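Local atomic coordinates of transcriptional regulator, marR family, putative (Sulfolobus solfataricus, PDB entry 3F3X), a protein that probably binds DNA as a dimeric winged-helix transcriptional regulator of the MarR family and so controls transcription. Residues A[52-55]-A[56-60]; A[13-16]-A[17-21]. All coordinates share one frame; numbering follows the deposited sequence. Where two conformers were deposited one is given.

Contact 2 (13-16 with 17-21) comes first along the chain, on the long helix 3-33; contact 1 (52-55 with 56-60) starts at the end of strand 51-52 and runs along the short helix 53-60. Within one chain their centres lie 22 Å apart and their nearest atoms about 7 Å, so the two do not touch. The dimer joins them instead. Tyr60 O of one subunit accepts a hydrogen bond from Arg19 NH1 of the other, and a sulfate at the junction binds Arg59 and Tyr60 of one chain together with Gln9 of its mate. Each contact thus marks one half of an intersubunit seam between helix 3-33 and the winged-helix region.

Contact 1 of 2, residues A[52-55]-A[56-60]; sequences SMVY and LANRY. With SO4 (sulfate ion), chain B.
Tyr55 and Arg59, one helical turn apart, meet through their polar ends: Arg59 NH1 donates to Tyr55 OH over 3.0 Å. The hydroxyl lies 20° out of the guanidinium plane. Tyr55 has CG anti to its backbone N (chi1 174°), which sends the ring along the helix in the direction of Arg59. Ring and guanidinium planes stand 77° apart, and NH1 lies at the ring's edge. Below the polar ends, Arg59 CD comes to 3.7 Å from Tyr55 CE2. The extended arginine also runs over the Tyr60 ring, CG resting above its centre. The NE and NH2 edge of the Arg59 guanidinium holds a sulfate, NE donating to O3 and NH2 to O2. Tyr60 OH donates to the same O2 over 2.6 Å, so that oxygen has two donors from this helix. Glu48 forms a salt bridge with Arg59 NH1, and the guanidinium is therefore fixed from several directions. The anion probably comes from the crystallisation liquor.

At the start of the helix Ser52 is the N-cap, its OG accepting from Tyr55 N at 3.0 Å. Close packing lies on the buried side, where Leu56 CG sits 3.4 Å from Ser52 O and the side chains of Met53 and Leu56 turn inward. The exposed side is looser: the side chains of Val54 and Asn58 lie alongside each other in van der Waals approach, with Val54 CG1 4.0 Å from Asn58 ND2.

Helices 53-60 and 64-76 are consistent with the helix-turn-helix of the MarR family, 64-76 probably being the recognition helix. Met53 and Leu56 reach Val94 of strand 92-96, Leu56 and Ala57 meet Ile67 of helix 64-76, and Leu56, Arg59 and Tyr60 rest on Ala45 of helix 37-48, so helix 53-60 packs on the sheet and on both neighbouring helices.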
# COMPACT_ATOMS: atom_id res chain seq x y z
N SER A 52 16.78 9.12 -13.51
CA SER A 52 17.32 7.81 -13.87
C SER A 52 16.32 6.74 -13.43
O SER A 52 15.46 6.99 -12.59
CB SER A 52 18.67 7.56 -13.19
OG SER A 52 18.52 7.36 -11.80
N MET A 53 16.45 5.54 -14.00
CA MET A 53 15.56 4.44 -13.67
C MET A 53 15.71 4.06 -12.20
O MET A 53 14.74 3.72 -11.53
CB MET A 53 15.86 3.23 -14.56
CG MET A 53 15.72 3.53 -16.05
SD MET A 53 14.01 3.80 -16.57
CE MET A 53 13.56 2.15 -17.08
N VAL A 54 16.95 4.13 -11.71
CA VAL A 54 17.23 3.81 -10.31
C VAL A 54 16.56 4.85 -9.41
O VAL A 54 15.98 4.51 -8.38
CB VAL A 54 18.75 3.82 -10.02
CG1 VAL A 54 19.00 3.68 -8.53
CG2 VAL A 54 19.43 2.68 -10.77
N TYR A 55 16.65 6.11 -9.80
CA TYR A 55 16.03 7.18 -9.02
C TYR A 55 14.54 6.94 -8.88
O TYR A 55 13.98 7.09 -7.79
CB TYR A 55 16.24 8.54 -9.69
CG TYR A 55 15.50 9.66 -8.99
CD1 TYR A 55 16.13 10.41 -8.00
CD2 TYR A 55 14.17 9.95 -9.30
CE1 TYR A 55 15.45 11.43 -7.34
CE2 TYR A 55 13.48 10.97 -8.64
CZ TYR A 55 14.14 11.71 -7.67
OH TYR A 55 13.47 12.72 -7.02
N LEU A 56 13.89 6.56 -9.97
CA LEU A 56 12.45 6.32 -9.95
C LEU A 56 12.04 5.15 -9.06
O LEU A 56 11.11 5.27 -8.26
CB LEU A 56 11.93 6.10 -11.38
CG LEU A 56 12.07 7.34 -12.28
CD1 LEU A 56 11.83 6.96 -13.73
CD2 LEU A 56 11.08 8.43 -11.82
N ALA A 57 12.73 4.02 -9.20
CA ALA A 57 12.42 2.85 -8.38
C ALA A 57 12.60 3.19 -6.90
O ALA A 57 11.81 2.78 -6.05
CB ALA A 57 13.33 1.70 -8.77
N ASN A 58 13.66 3.94 -6.62
CA ASN A 58 14.01 4.36 -5.27
C ASN A 58 12.97 5.28 -4.64
O ASN A 58 12.59 5.10 -3.48
CB ASN A 58 15.35 5.09 -5.32
CG ASN A 58 16.36 4.50 -4.37
OD1 ASN A 58 16.30 4.73 -3.16
ND2 ASN A 58 17.30 3.73 -4.91
N ARG A 59 12.52 6.26 -5.40
CA ARG A 59 11.55 7.22 -4.91
C ARG A 59 10.17 6.61 -4.70
O ARG A 59 9.48 6.95 -3.74
CB ARG A 59 11.46 8.41 -5.86
CG ARG A 59 10.42 9.48 -5.49
CD ARG A 59 10.65 10.74 -6.32
NE ARG A 59 9.49 11.64 -6.32
CZ ARG A 59 9.48 12.83 -6.90
NH1 ARG A 59 10.57 13.29 -7.52
NH2 ARG A 59 8.37 13.56 -6.90
N TYR A 60 9.77 5.70 -5.58
CA TYR A 60 8.45 5.10 -5.46
C TYR A 60 8.39 3.70 -4.86
O TYR A 60 7.33 3.08 -4.83
CB TYR A 60 7.76 5.16 -6.81
CG TYR A 60 7.55 6.59 -7.25
CD1 TYR A 60 8.31 7.15 -8.28
CD2 TYR A 60 6.69 7.43 -6.54
CE1 TYR A 60 8.22 8.51 -8.59
CE2 TYR A 60 6.58 8.79 -6.84
CZ TYR A 60 7.35 9.32 -7.87
OH TYR A 60 7.26 10.67 -8.14
S SO4 B . 5.82 12.07 -5.08
O1 SO4 B . 4.73 11.16 -4.67
O2 SO4 B . 5.82 12.20 -6.54
O3 SO4 B . 7.11 11.53 -4.63
O4 SO4 B . 5.58 13.40 -4.47

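Contact 2 of 2, residues A[13-16]-A[17-21]. With SO4 (sulfate ion), chain C.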
# COMPACT_ATOMS: atom_id res chain seq x y z
N THR A 13 -3.46 -0.15 9.17
CA THR A 13 -4.42 0.76 8.55
C THR A 13 -3.87 1.33 7.24
O THR A 13 -4.58 1.42 6.24
CB THR A 13 -4.77 1.91 9.51
OG1 THR A 13 -5.25 1.36 10.75
CG2 THR A 13 -5.84 2.81 8.91
N ILE A 14 -2.59 1.69 7.24
CA ILE A 14 -1.95 2.22 6.05
C ILE A 14 -2.02 1.19 4.93
O ILE A 14 -2.24 1.52 3.77
CB ILE A 14 -0.48 2.62 6.35
CG1 ILE A 14 -0.47 3.92 7.15
CG2 ILE A 14 0.33 2.74 5.05
CD1 ILE A 14 0.90 4.39 7.57
N ALA A 15 -1.86 -0.08 5.29
CA ALA A 15 -1.92 -1.17 4.33
C ALA A 15 -3.27 -1.20 3.63
O ALA A 15 -3.35 -1.35 2.41
CB ALA A 15 -1.65 -2.50 5.02
N LYS A 16 -4.34 -1.06 4.42
CA LYS A 16 -5.70 -1.08 3.90
C LYS A 16 -5.96 0.13 2.99
O LYS A 16 -6.55 -0.01 1.92
CB LYS A 16 -6.71 -1.05 5.05
CG LYS A 16 -6.59 -2.20 6.04
CD LYS A 16 -7.58 -2.01 7.18
CE LYS A 16 -7.43 -3.08 8.25
NZ LYS A 16 -8.44 -2.89 9.33
N ILE A 17 -5.51 1.30 3.43
CA ILE A 17 -5.70 2.53 2.67
C ILE A 17 -5.07 2.40 1.29
O ILE A 17 -5.68 2.76 0.28
CB ILE A 17 -5.10 3.74 3.41
CG1 ILE A 17 -5.83 3.95 4.74
CG2 ILE A 17 -5.21 5.00 2.54
CD1 ILE A 17 -5.25 5.06 5.62
N TYR A 18 -3.85 1.86 1.24
CA TYR A 18 -3.18 1.69 -0.05
C TYR A 18 -3.94 0.74 -0.96
O TYR A 18 -4.23 1.07 -2.11
CB TYR A 18 -1.77 1.15 0.13
CG TYR A 18 -1.12 0.82 -1.19
CD1 TYR A 18 -0.62 1.82 -2.01
CD2 TYR A 18 -1.07 -0.50 -1.65
CE1 TYR A 18 -0.06 1.53 -3.25
CE2 TYR A 18 -0.52 -0.80 -2.89
CZ TYR A 18 -0.02 0.22 -3.69
OH TYR A 18 0.54 -0.09 -4.91
N ARG A 19 -4.25 -0.45 -0.46
CA ARG A 19 -4.97 -1.44 -1.25
C ARG A 19 -6.28 -0.89 -1.77
O ARG A 19 -6.64 -1.08 -2.93
CB ARG A 19 -5.24 -2.69 -0.41
CG ARG A 19 -3.99 -3.46 -0.02
CD ARG A 19 -4.35 -4.61 0.89
NE ARG A 19 -3.17 -5.31 1.37
CZ ARG A 19 -3.11 -5.93 2.54
NH1 ARG A 19 -4.16 -5.92 3.35
NH2 ARG A 19 -2.00 -6.56 2.91
N GLY A 20 -7.01 -0.19 -0.91
CA GLY A 20 -8.28 0.38 -1.32
C GLY A 20 -8.12 1.53 -2.30
O GLY A 20 -8.79 1.57 -3.33
N SER A 21 -7.24 2.47 -1.97
CA SER A 21 -7.05 3.63 -2.83
C SER A 21 -6.41 3.31 -4.18
O SER A 21 -6.80 3.88 -5.20
CB SER A 21 -6.21 4.69 -2.12
OG SER A 21 -4.87 4.28 -1.98
S SO4 C . -6.70 -5.31 11.50
O1 SO4 C . -5.56 -4.80 10.71
O2 SO4 C . -6.54 -6.76 11.71
O3 SO4 C . -7.96 -5.07 10.77
O4 SO4 C . -6.73 -4.63 12.80
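Ile17 carries CG1 anti to its carbonyl carbon (chi1 -63°), and Thr13 has CG2 anti to its backbone N, turned to the carbonyl side; these two settings bring Thr13 CG2 and Ile17 CD1 to 4.0 Å across one helical turn. The side chains slant across one another, and Ile17 CG1 lies 3.2 Å from Thr13 O, the same oxygen that accepts from Ile17 N with a nearly straight N-H...O angle of 165°. With an alanine in place of Ile17, the loss of CG1 and CD1 would probably open a gap beside Thr13 CG2 and thin the aliphatic cover of Thr13 O.

A second i to i+4 pair involves Arg19, whose guanidinium has Ala15 CB over one face, 4.5 Å from CZ, while CG passes 3.3 Å from Ala15 O. Its NH1 continues to Tyr60 O of the second subunit. In one of its two modelled conformers Lys16 donates from NZ to sulfate O3 at 2.7 Å, a bond that may not always be made; Tyr60, Lys44 and Arg59 of the second subunit bind this anion too, as does Gln9. Farther on, Ile17 O takes two donors from opposite faces of its plane, Ser21 N and Ser21 OG, both at 2.8 Å, which ties the serine hydroxyl back to the helix.

Thr13 OG1 returns to Gln9 O and is weakly bonded to Asn133 OD1 of the second subunit, and the Tyr18 rings of the two subunits meet with planes about 15° apart. Such interleaving of N- and C-terminal helices from two subunits is characteristic of MarR-family dimers.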